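Local coordinates for protein alpha,alpha-trehalose-phosphate synthase (UDP-forming) (Burkholderia xenovorans, PDB 5V0T) that is a single-chain family 20 glycosyltransferase of the GT-B fold that holds uridine-5'-diphosphate and 6-O-phosphono-alpha-D-glucopyranose, at residues F162-F167 and G193-P198; I239-D244 and M378-K383; M273-L278 and A361-A366; S400-A405 and I414-D419. One frame throughout, in Å; residues are numbered along the deposited sequence.

Interaction 1 of 4, residues F162-F167 and G193-P198; sequences FLHIPF and GFQTAP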
# COMPACT_ATOMS: atom_id res chain seq x y z
N PHE A 162 12.64 -4.25 -0.07
CA PHE A 162 11.36 -4.50 0.57
C PHE A 162 10.26 -4.37 -0.48
O PHE A 162 10.18 -3.34 -1.16
CB PHE A 162 11.08 -3.54 1.75
CG PHE A 162 9.82 -3.87 2.51
CD1 PHE A 162 9.80 -4.90 3.45
CD2 PHE A 162 8.63 -3.19 2.26
CE1 PHE A 162 8.65 -5.21 4.14
CE2 PHE A 162 7.47 -3.50 2.95
CZ PHE A 162 7.48 -4.51 3.89
N LEU A 163 9.43 -5.42 -0.60
CA LEU A 163 8.26 -5.43 -1.47
C LEU A 163 7.03 -4.97 -0.67
O LEU A 163 6.66 -5.61 0.33
CB LEU A 163 8.03 -6.82 -2.05
CG LEU A 163 6.92 -6.96 -3.10
CD1 LEU A 163 7.27 -6.18 -4.36
CD2 LEU A 163 6.66 -8.43 -3.42
N HIS A 164 6.41 -3.87 -1.11
CA HIS A 164 5.26 -3.34 -0.38
C HIS A 164 3.97 -4.04 -0.78
O HIS A 164 3.02 -4.07 0.01
CB HIS A 164 5.12 -1.82 -0.62
CG HIS A 164 6.18 -1.00 0.05
ND1 HIS A 164 5.93 -0.18 1.12
CD2 HIS A 164 7.52 -0.93 -0.17
CE1 HIS A 164 7.06 0.38 1.53
NE2 HIS A 164 8.04 -0.06 0.76
N ILE A 165 3.92 -4.59 -1.99
CA ILE A 165 2.72 -5.25 -2.52
C ILE A 165 2.82 -6.74 -2.19
O ILE A 165 3.88 -7.20 -1.74
CB ILE A 165 2.59 -4.98 -4.02
CG1 ILE A 165 3.73 -5.66 -4.80
CG2 ILE A 165 2.54 -3.46 -4.28
CD1 ILE A 165 3.55 -5.56 -6.33
N PRO A 166 1.76 -7.54 -2.36
CA PRO A 166 1.86 -8.96 -2.04
C PRO A 166 2.90 -9.64 -2.92
O PRO A 166 3.15 -9.21 -4.05
CB PRO A 166 0.45 -9.50 -2.31
CG PRO A 166 -0.43 -8.30 -2.36
CD PRO A 166 0.42 -7.18 -2.87
N PHE A 167 3.51 -10.71 -2.41
CA PHE A 167 4.21 -11.61 -3.33
C PHE A 167 3.26 -12.74 -3.70
O PHE A 167 2.84 -13.50 -2.81
CB PHE A 167 5.49 -12.18 -2.72
CG PHE A 167 6.40 -12.79 -3.75
CD1 PHE A 167 6.19 -14.08 -4.22
CD2 PHE A 167 7.43 -12.04 -4.32
CE1 PHE A 167 7.03 -14.63 -5.18
CE2 PHE A 167 8.26 -12.58 -5.29
CZ PHE A 167 8.06 -13.87 -5.72
N GLY A 193 12.79 -8.41 1.98
CA GLY A 193 11.75 -8.22 2.97
C GLY A 193 10.40 -8.23 2.29
O GLY A 193 10.21 -7.57 1.26
N PHE A 194 9.47 -8.99 2.84
CA PHE A 194 8.09 -9.03 2.37
C PHE A 194 7.18 -8.55 3.50
O PHE A 194 7.60 -8.42 4.65
CB PHE A 194 7.71 -10.44 1.89
CG PHE A 194 8.65 -11.00 0.83
CD1 PHE A 194 8.52 -10.63 -0.49
CD2 PHE A 194 9.68 -11.87 1.19
CE1 PHE A 194 9.40 -11.12 -1.45
CE2 PHE A 194 10.55 -12.37 0.23
CZ PHE A 194 10.41 -11.99 -1.09
N GLN A 195 5.92 -8.26 3.16
CA GLN A 195 5.01 -7.70 4.17
C GLN A 195 4.64 -8.75 5.22
O GLN A 195 4.67 -8.47 6.43
CB GLN A 195 3.75 -7.15 3.50
CG GLN A 195 3.98 -5.91 2.65
CD GLN A 195 3.94 -4.62 3.47
OE1 GLN A 195 4.19 -4.64 4.68
NE2 GLN A 195 3.61 -3.51 2.81
N THR A 196 4.26 -9.96 4.79
CA THR A 196 3.64 -10.94 5.68
C THR A 196 4.22 -12.33 5.47
O THR A 196 4.90 -12.61 4.48
CB THR A 196 2.12 -11.01 5.48
OG1 THR A 196 1.84 -11.54 4.17
CG2 THR A 196 1.47 -9.61 5.64
N ALA A 197 3.93 -13.22 6.42
CA ALA A 197 4.39 -14.61 6.31
C ALA A 197 3.90 -15.30 5.03
O ALA A 197 4.70 -16.03 4.42
CB ALA A 197 3.99 -15.39 7.57
N PRO A 198 2.66 -15.12 4.57
CA PRO A 198 2.28 -15.78 3.31
C PRO A 198 3.03 -15.23 2.10
O PRO A 198 3.25 -15.99 1.14
CB PRO A 198 0.77 -15.51 3.22
CG PRO A 198 0.34 -15.32 4.65
CD PRO A 198 1.49 -14.57 5.27
O HOH W 1 5.45 -8.19 0.32
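G193 and F162 form a parallel beta bridge, where strands 159-162 and 191-194 run side by side in the mixed sheet of the first Rossmann-like half of the GT-B fold. The helical connection between these neighbouring strands is a beta-alpha-beta crossover, and the contact lies at their C-terminal ends. G193 O accepts the L163 N-H (L163 N to G193 O 2.9 Å, 167° at the hydrogen), while F162 CA adds a CA-H...O approach to the same oxygen.

F194 comes next, its CB directed away from 162-167, yet its ring rim lies beside two apolar groups. L163 CD2 sits at the ring edge, near F194 CD1. F167 approaches obliquely, its CD2 3.6 Å from F194 CE1, with the ring planes 77° apart. Helix 197-209 also packs against both phenylalanines.

Q195 bends at chi2 (-86°), which carries its amide across the F162 ring, the two planes crossing nearly at right angles, to H164 O. Q195 OE1 lies in the plane of the F162 ring, at its edge, 3.4 Å from F162 CZ, and also accepts from I239 N. Q195 NE2 donates to H164 O at 2.9 Å, with the acceptor in the amide plane, so both ends of the amide are engaged and its flip is defined. H164, whose NE2 is bonded to H139, belongs to the 6-O-phosphono-alpha-D-glucopyranose pocket. One water joins the segments: it accepts from Q195 N at 2.9 Å and donates to L163 O and I165 O, each 2.8 Å from the water oxygen.

Interaction 2 of 4, residues I239-D244 and M378-K383; sequences IGVYPD and MNLVAK. With UDP (uridine-5'-diphosphate), chain I.
I239 meets M378 and K383 at once, by its side chain and by its carbonyl. Its CG2 branch lies 3.7 Å from M378 CG and slightly farther from L380 CD2, while M378, bent at both chi2 and chi3, folds back past the I239 backbone. I239 O takes a hydrogen bond from K383 NZ at 2.7 Å, the donor tilted 28° from the carbonyl plane. The lysine chain is extended beyond CG, which spans the distance from helix 380-388 to the loop; E408 forms a salt bridge with the same ammonium, giving this buried charge a second partner.

Segment 239-244 belongs to the connection between the two halves of the GT-B fold: it follows strand 230-236 of one sheet, whereas 378-383 follows strand 368-371 of the other. G240 O packs on L380 CD2.

V241 then points its CB toward the helix, its CG1 touching both L380 CD2 (3.9 Å) and K383 CB (3.8 Å). The facing helix start grips uridine-5'-diphosphate: L380 N donates to O2A at 2.8 Å and almost straight, 175° at the hydrogen, and V381 N donates to O1A at 3.2 Å. N379 OD1 caps this helix by accepting from A382 N at 2.8 Å.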
# COMPACT_ATOMS: atom_id res chain seq x y z
N ILE A 239 4.92 -3.52 7.54
CA ILE A 239 5.06 -2.08 7.74
C ILE A 239 3.95 -1.59 8.66
O ILE A 239 2.80 -2.05 8.60
CB ILE A 239 5.05 -1.34 6.39
CG1 ILE A 239 5.59 0.07 6.57
CG2 ILE A 239 3.64 -1.30 5.79
CD1 ILE A 239 5.85 0.80 5.26
N GLY A 240 4.31 -0.67 9.56
CA GLY A 240 3.35 -0.14 10.50
C GLY A 240 3.15 1.36 10.38
O GLY A 240 3.47 1.97 9.35
N VAL A 241 2.62 1.97 11.43
CA VAL A 241 2.33 3.39 11.48
C VAL A 241 2.85 3.93 12.82
O VAL A 241 3.44 3.20 13.61
CB VAL A 241 0.83 3.68 11.30
CG1 VAL A 241 0.30 3.06 10.02
CG2 VAL A 241 0.04 3.13 12.50
N TYR A 242 2.63 5.22 13.05
CA TYR A 242 2.81 5.80 14.38
C TYR A 242 1.42 5.99 14.98
O TYR A 242 0.81 7.05 14.78
CB TYR A 242 3.55 7.13 14.34
CG TYR A 242 5.01 7.06 14.00
CD1 TYR A 242 5.90 6.35 14.80
CD2 TYR A 242 5.51 7.71 12.88
CE1 TYR A 242 7.25 6.29 14.49
CE2 TYR A 242 6.86 7.66 12.55
CZ TYR A 242 7.72 6.95 13.37
OH TYR A 242 9.05 6.89 13.04
N PRO A 243 0.89 5.00 15.69
CA PRO A 243 -0.54 5.07 16.05
C PRO A 243 -0.89 6.21 16.99
O PRO A 243 -1.94 6.84 16.83
CB PRO A 243 -0.80 3.70 16.69
CG PRO A 243 0.54 3.22 17.15
CD PRO A 243 1.52 3.75 16.13
N ASP A 244 -0.04 6.52 17.98
CA ASP A 244 -0.38 7.60 18.91
C ASP A 244 -0.22 8.96 18.24
O ASP A 244 -0.93 9.91 18.60
CB ASP A 244 0.46 7.47 20.18
CG ASP A 244 0.07 6.24 21.00
OD1 ASP A 244 -1.15 5.97 21.13
OD2 ASP A 244 0.96 5.53 21.48
N MET A 378 -0.48 -4.46 2.56
CA MET A 378 -0.65 -4.19 3.99
C MET A 378 -1.98 -3.49 4.22
O MET A 378 -2.87 -4.05 4.86
CB MET A 378 0.51 -3.35 4.53
CG MET A 378 0.42 -3.02 6.04
SD MET A 378 0.16 -4.46 7.11
CE MET A 378 1.59 -5.47 6.75
N ASN A 379 -2.09 -2.27 3.68
CA ASN A 379 -3.18 -1.31 3.80
C ASN A 379 -2.98 -0.43 5.04
O ASN A 379 -3.38 -0.79 6.16
CB ASN A 379 -4.58 -1.96 3.81
CG ASN A 379 -5.67 -0.94 3.54
OD1 ASN A 379 -5.94 -0.08 4.37
ND2 ASN A 379 -6.30 -1.02 2.38
N LEU A 380 -2.33 0.72 4.83
CA LEU A 380 -2.11 1.64 5.94
C LEU A 380 -3.40 2.31 6.40
O LEU A 380 -3.53 2.65 7.58
CB LEU A 380 -1.09 2.70 5.54
CG LEU A 380 0.36 2.26 5.33
CD1 LEU A 380 1.23 3.49 5.11
CD2 LEU A 380 0.88 1.45 6.50
N VAL A 381 -4.37 2.47 5.50
CA VAL A 381 -5.62 3.12 5.87
C VAL A 381 -6.30 2.36 7.00
O VAL A 381 -6.86 2.95 7.92
CB VAL A 381 -6.54 3.27 4.64
CG1 VAL A 381 -8.04 3.37 5.06
CG2 VAL A 381 -6.12 4.50 3.79
N ALA A 382 -6.24 1.03 6.96
CA ALA A 382 -6.82 0.24 8.05
C ALA A 382 -6.16 0.58 9.38
O ALA A 382 -6.84 0.72 10.41
CB ALA A 382 -6.69 -1.26 7.75
N LYS A 383 -4.82 0.68 9.39
CA LYS A 383 -4.11 0.97 10.63
C LYS A 383 -4.35 2.41 11.07
O LYS A 383 -4.48 2.68 12.28
CB LYS A 383 -2.61 0.70 10.46
CG LYS A 383 -2.32 -0.78 10.17
CD LYS A 383 -0.84 -1.11 10.23
CE LYS A 383 -0.61 -2.62 10.13
NZ LYS A 383 0.84 -2.95 10.29
N1 UDP I . -3.89 8.96 1.54
C2 UDP I . -3.74 10.34 1.57
N3 UDP I . -4.69 11.04 0.88
C4 UDP I . -5.77 10.51 0.19
C5 UDP I . -5.86 9.08 0.22
C6 UDP I . -4.94 8.36 0.89
O2 UDP I . -2.82 10.90 2.14
O4 UDP I . -6.55 11.28 -0.37
C1' UDP I . -2.89 8.16 2.27
C2' UDP I . -3.49 7.33 3.40
O2' UDP I . -3.59 8.12 4.58
C3' UDP I . -2.45 6.22 3.52
C4' UDP I . -2.01 6.01 2.07
O4' UDP I . -2.33 7.24 1.37
O3' UDP I . -1.33 6.59 4.31
C5' UDP I . -2.64 4.85 1.36
O5' UDP I . -1.89 3.67 1.72
PA UDP I . -2.55 2.23 1.69
O1A UDP I . -3.91 2.24 2.37
O2A UDP I . -1.56 1.29 2.25
O3A UDP I . -2.82 1.92 0.16
PB UDP I . -2.05 2.19 -1.19
O1B UDP I . -0.57 2.12 -0.79
O2B UDP I . -2.41 0.95 -2.04
O3B UDP I . -2.45 3.48 -1.81

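Interaction 3 of 4, residues M273-L278 and A361-A366; sequences MSVDRL and ALFRTA. With UDP (uridine-5'-diphosphate), chain I; G6P (6-O-phosphono-alpha-D-glucopyranose), chain J.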
# COMPACT_ATOMS: atom_id res chain seq x y z
N MET A 273 -17.02 4.96 6.43
CA MET A 273 -16.01 5.70 5.69
C MET A 273 -14.98 4.78 5.05
O MET A 273 -14.51 3.82 5.68
CB MET A 273 -15.30 6.71 6.61
CG MET A 273 -14.23 7.55 5.88
SD MET A 273 -13.74 8.90 6.95
CE MET A 273 -12.44 9.65 5.95
N SER A 274 -14.62 5.08 3.81
CA SER A 274 -13.56 4.40 3.08
C SER A 274 -12.65 5.44 2.43
O SER A 274 -13.11 6.51 2.01
CB SER A 274 -14.11 3.47 1.99
OG SER A 274 -14.84 2.37 2.53
N VAL A 275 -11.37 5.10 2.32
CA VAL A 275 -10.37 5.92 1.64
C VAL A 275 -9.47 4.98 0.85
O VAL A 275 -8.77 4.16 1.45
CB VAL A 275 -9.50 6.74 2.61
CG1 VAL A 275 -8.48 7.53 1.82
CG2 VAL A 275 -10.35 7.66 3.49
N ASP A 276 -9.48 5.10 -0.48
CA ASP A 276 -8.76 4.18 -1.36
C ASP A 276 -8.38 4.90 -2.64
O ASP A 276 -9.25 5.49 -3.27
CB ASP A 276 -9.61 2.97 -1.78
CG ASP A 276 -10.22 2.22 -0.62
OD1 ASP A 276 -11.17 2.74 0.01
OD2 ASP A 276 -9.78 1.07 -0.37
N ARG A 277 -7.11 4.82 -3.07
CA ARG A 277 -6.85 5.07 -4.49
C ARG A 277 -7.87 4.27 -5.30
O ARG A 277 -8.22 3.15 -4.93
CB ARG A 277 -5.42 4.67 -4.86
CG ARG A 277 -4.30 5.58 -4.31
CD ARG A 277 -2.91 5.10 -4.82
NE ARG A 277 -2.71 3.69 -4.48
CZ ARG A 277 -2.86 2.68 -5.33
NH1 ARG A 277 -3.14 2.90 -6.62
NH2 ARG A 277 -2.71 1.44 -4.89
N LEU A 278 -8.39 4.86 -6.38
CA LEU A 278 -9.39 4.14 -7.18
C LEU A 278 -8.67 3.13 -8.07
O LEU A 278 -8.53 3.27 -9.29
CB LEU A 278 -10.28 5.11 -7.97
CG LEU A 278 -11.73 4.62 -8.19
CD1 LEU A 278 -12.61 5.68 -8.85
CD2 LEU A 278 -11.75 3.33 -9.06
N ALA A 361 -8.74 13.15 11.00
CA ALA A 361 -9.82 13.79 11.74
C ALA A 361 -11.17 13.18 11.39
O ALA A 361 -12.00 12.94 12.28
CB ALA A 361 -9.84 15.30 11.48
N LEU A 362 -11.40 12.89 10.10
CA LEU A 362 -12.67 12.30 9.67
C LEU A 362 -12.80 10.84 10.11
O LEU A 362 -13.89 10.40 10.50
CB LEU A 362 -12.81 12.40 8.15
CG LEU A 362 -12.95 13.83 7.61
CD1 LEU A 362 -12.89 13.84 6.10
CD2 LEU A 362 -14.25 14.44 8.09
N PHE A 363 -11.70 10.08 10.06
CA PHE A 363 -11.73 8.70 10.55
C PHE A 363 -12.32 8.63 11.95
O PHE A 363 -13.10 7.73 12.27
CB PHE A 363 -10.32 8.10 10.55
CG PHE A 363 -9.79 7.66 9.19
CD1 PHE A 363 -10.64 7.26 8.19
CD2 PHE A 363 -8.42 7.62 8.96
CE1 PHE A 363 -10.14 6.85 6.95
CE2 PHE A 363 -7.90 7.21 7.72
CZ PHE A 363 -8.76 6.82 6.72
N ARG A 364 -11.94 9.58 12.81
CA ARG A 364 -12.38 9.60 14.20
C ARG A 364 -13.89 9.81 14.34
O ARG A 364 -14.46 9.45 15.37
CB ARG A 364 -11.61 10.70 14.96
CG ARG A 364 -11.76 10.74 16.50
CD ARG A 364 -10.75 11.74 17.08
NE ARG A 364 -10.70 11.80 18.55
CZ ARG A 364 -9.81 11.15 19.30
NH1 ARG A 364 -8.90 10.35 18.73
NH2 ARG A 364 -9.83 11.28 20.62
N THR A 365 -14.55 10.37 13.32
CA THR A 365 -16.00 10.54 13.37
C THR A 365 -16.77 9.39 12.72
O THR A 365 -18.00 9.40 12.76
CB THR A 365 -16.41 11.84 12.67
OG1 THR A 365 -16.41 11.62 11.25
CG2 THR A 365 -15.44 12.96 12.99
N ALA A 366 -16.09 8.41 12.11
CA ALA A 366 -16.74 7.36 11.34
C ALA A 366 -17.02 6.15 12.22
O ALA A 366 -16.09 5.54 12.77
CB ALA A 366 -15.87 6.97 10.14
N1 UDP I . -3.89 8.96 1.54
C2 UDP I . -3.74 10.34 1.57
N3 UDP I . -4.69 11.04 0.88
C4 UDP I . -5.77 10.51 0.19
C5 UDP I . -5.86 9.08 0.22
C6 UDP I . -4.94 8.36 0.89
O2 UDP I . -2.82 10.90 2.14
O4 UDP I . -6.55 11.28 -0.37
C1' UDP I . -2.89 8.16 2.27
C2' UDP I . -3.49 7.33 3.40
O2' UDP I . -3.59 8.12 4.58
C3' UDP I . -2.45 6.22 3.52
C4' UDP I . -2.01 6.01 2.07
O4' UDP I . -2.33 7.24 1.37
O3' UDP I . -1.33 6.59 4.31
C5' UDP I . -2.64 4.85 1.36
O5' UDP I . -1.89 3.67 1.72
PA UDP I . -2.55 2.23 1.69
O1A UDP I . -3.91 2.24 2.37
O2A UDP I . -1.56 1.29 2.25
O3A UDP I . -2.82 1.92 0.16
PB UDP I . -2.05 2.19 -1.19
O1B UDP I . -0.57 2.12 -0.79
O2B UDP I . -2.41 0.95 -2.04
O3B UDP I . -2.45 3.48 -1.81
C1 G6P J . 1.26 1.53 -3.73
C2 G6P J . 2.62 1.05 -4.20
C3 G6P J . 3.63 2.20 -4.18
C4 G6P J . 3.08 3.36 -5.01
C5 G6P J . 1.70 3.76 -4.47
C6 G6P J . 1.15 4.96 -5.25
O1 G6P J . 1.42 1.96 -2.38
O2 G6P J . 3.06 -0.05 -3.38
O3 G6P J . 4.85 1.72 -4.78
O4 G6P J . 3.96 4.50 -4.89
O5 G6P J . 0.81 2.63 -4.53
O6 G6P J . 1.13 4.66 -6.65
P G6P J . 1.92 5.62 -7.68
O1P G6P J . 1.13 6.90 -7.75
O2P G6P J . 1.96 4.83 -8.96
O3P G6P J . 3.28 5.82 -7.05
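M273 reaches A366, L362 and F363 with a fully extended chain, CG anti to the backbone N (chi1 -179°) and no bend beyond it. Its CB stays against A366 CB at 3.6 Å, near the backbone, while the outstretched tip crosses L362 and F363 at about a right angle. CE touches L362 CB at 3.5 Å, and SD approaches F363 CD1 at 3.7 Å, an oblique Met-aromatic contact with the sulfur 65° off the ring normal.

This is helix-on-sheet packing in the second Rossmann-like domain of the GT-B fold: strand 270-275 is internal to a six-stranded parallel sheet, the last part of helix 356-363 lies against it, and a type I turn from F363 to A366 leads on towards strand 368-371.

V275 divides its two methyls between protein and ligand. CG2 meets F363 CE1 at 3.6 Å; CG1, anti to the backbone N, lies 3.4 Å from C5 of the uracil of uridine-5'-diphosphate. Farther along, R277 bends at chi3 (-55°) and presents its guanidinium to the terminal phosphate: R277 NE donates to O3B at 2.7 Å and R277 NH2 to O2B at 2.9 Å. O5 of 6-O-phosphono-alpha-D-glucopyranose lies over one face of that guanidinium, offset toward the rim, and D279 and T314 bind NH1.

Interaction 4 of 4, residues S400-A405 and I414-D419; sequences SRFAGA and IVNPVD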
# COMPACT_ATOMS: atom_id res chain seq x y z
N SER A 400 -10.84 -6.65 4.89
CA SER A 400 -10.64 -7.81 4.03
C SER A 400 -9.57 -8.74 4.57
O SER A 400 -8.46 -8.31 4.92
CB SER A 400 -10.22 -7.35 2.64
OG SER A 400 -9.85 -8.47 1.87
N ARG A 401 -9.86 -10.05 4.59
CA ARG A 401 -8.85 -11.03 4.95
C ARG A 401 -7.64 -11.00 4.01
O ARG A 401 -6.59 -11.55 4.34
CB ARG A 401 -9.44 -12.45 4.94
CG ARG A 401 -9.75 -12.97 3.53
CD ARG A 401 -10.00 -14.46 3.55
NE ARG A 401 -8.82 -15.19 4.02
CZ ARG A 401 -8.87 -16.34 4.68
NH1 ARG A 401 -10.03 -16.90 4.97
NH2 ARG A 401 -7.74 -16.92 5.06
N PHE A 402 -7.77 -10.37 2.84
CA PHE A 402 -6.66 -10.32 1.89
C PHE A 402 -5.82 -9.06 2.01
O PHE A 402 -4.88 -8.89 1.22
CB PHE A 402 -7.18 -10.47 0.46
CG PHE A 402 -7.92 -11.75 0.23
CD1 PHE A 402 -7.26 -12.97 0.31
CD2 PHE A 402 -9.28 -11.74 -0.04
CE1 PHE A 402 -7.94 -14.18 0.10
CE2 PHE A 402 -9.98 -12.94 -0.25
CZ PHE A 402 -9.30 -14.16 -0.18
N ALA A 403 -6.15 -8.17 2.93
CA ALA A 403 -5.23 -7.11 3.30
C ALA A 403 -4.16 -7.68 4.23
O ALA A 403 -4.47 -8.45 5.15
CB ALA A 403 -5.97 -5.97 4.01
N GLY A 404 -2.90 -7.31 3.99
CA GLY A 404 -1.82 -7.78 4.85
C GLY A 404 -2.04 -7.42 6.31
O GLY A 404 -1.67 -8.18 7.21
N ALA A 405 -2.69 -6.28 6.56
CA ALA A 405 -2.98 -5.88 7.94
C ALA A 405 -3.88 -6.87 8.67
O ALA A 405 -3.88 -6.88 9.91
CB ALA A 405 -3.63 -4.49 7.95
N ILE A 414 -13.28 -9.39 10.11
CA ILE A 414 -12.61 -9.88 8.90
C ILE A 414 -13.66 -10.41 7.94
O ILE A 414 -14.54 -11.18 8.34
CB ILE A 414 -11.59 -10.98 9.25
CG1 ILE A 414 -10.60 -10.48 10.30
CG2 ILE A 414 -10.81 -11.39 8.01
CD1 ILE A 414 -9.83 -9.30 9.83
N VAL A 415 -13.57 -10.01 6.67
CA VAL A 415 -14.54 -10.40 5.67
C VAL A 415 -13.81 -10.87 4.42
O VAL A 415 -12.66 -10.53 4.17
CB VAL A 415 -15.51 -9.25 5.31
CG1 VAL A 415 -16.30 -8.81 6.54
CG2 VAL A 415 -14.75 -8.09 4.74
N ASN A 416 -14.52 -11.68 3.64
CA ASN A 416 -14.09 -12.01 2.29
C ASN A 416 -14.82 -11.09 1.34
O ASN A 416 -16.06 -11.16 1.27
CB ASN A 416 -14.38 -13.47 1.97
CG ASN A 416 -13.79 -13.91 0.63
OD1 ASN A 416 -13.81 -13.16 -0.35
ND2 ASN A 416 -13.25 -15.10 0.59
N PRO A 417 -14.13 -10.22 0.59
CA PRO A 417 -14.85 -9.24 -0.25
C PRO A 417 -15.72 -9.85 -1.34
O PRO A 417 -16.68 -9.21 -1.78
CB PRO A 417 -13.72 -8.38 -0.86
CG PRO A 417 -12.48 -8.75 -0.12
CD PRO A 417 -12.67 -10.12 0.46
N VAL A 418 -15.43 -11.07 -1.80
CA VAL A 418 -16.26 -11.75 -2.79
C VAL A 418 -17.65 -12.05 -2.24
O VAL A 418 -18.61 -12.21 -3.00
CB VAL A 418 -15.55 -13.05 -3.23
CG1 VAL A 418 -16.42 -13.88 -4.14
CG2 VAL A 418 -14.22 -12.71 -3.92
N ASP A 419 -17.77 -12.17 -0.91
CA ASP A 419 -19.02 -12.58 -0.26
C ASP A 419 -19.83 -11.33 0.06
O ASP A 419 -19.67 -10.70 1.11
CB ASP A 419 -18.70 -13.39 0.99
CG ASP A 419 -19.93 -13.94 1.67
OD1 ASP A 419 -21.09 -13.67 1.26
OD2 ASP A 419 -19.72 -14.68 2.65
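F402 presents its ring edge to N416 and P417: N416 OD1 lies in the ring plane 3.8 Å from F402 CE2, and P417 CD is equally far from F402 CD2. One face of the ring is covered from within its own segment, with R401 CG over its centre. The N416 amide stands nearly perpendicular to the ring, the two planes 86° apart. All this lies at the border of the parallel sheet in the second Rossmann-like domain, where strand 396-400 pairs with the outermost strand 413-415.

The pairing rests on a parallel bridge between S400 and V415. R401 N donates to V415 O at 2.9 Å with 165° at the hydrogen, and S400 CA makes a CA-H...O contact with the same carbonyl, which therefore meets two groups from consecutive residues. Alongside this bond, R401 CB packs on I414 CG2 at 3.5 Å, after which the arginine tip leads away from strand 413-415.

Both segments turn immediately after pairing. S400 OG is anti to its backbone N (chi1 172°) and accepts from F402 N at 3.0 Å, forming an ST turn, and S400 OG is also hydrogen-bonded to P373 O. N416 OD1 accepts from V418 N in an Asx turn; D419 next caps helix 420-432 at G422 N. Between the turns the segments pack closely, with P417 CG only 3.3 Å from S400 OG.

Along the chain interaction 1 comes first; interaction 2 then encloses interaction 3, and interaction 4 follows. Interaction 1 belongs to the mixed sheet of one GT-B half, whereas interactions 3 and 4 both reach the six-stranded parallel sheet of the other, their centres about 18 Å apart. Interaction 2 joins the halves and touches all three others: I239 CD1 packs on H164 CE1 of interaction 1, M378 O probably accepts from A405 N of interaction 4, and V381 packs on V275 and F363 of interaction 3. Interactions 2 and 3, about 13 Å apart between centres, both contact uridine-5'-diphosphate, and interactions 1 and 3 approach 6-O-phosphono-alpha-D-glucopyranose, consistent with both ligands lying in the cleft between the halves, as is usual for the GT-B fold.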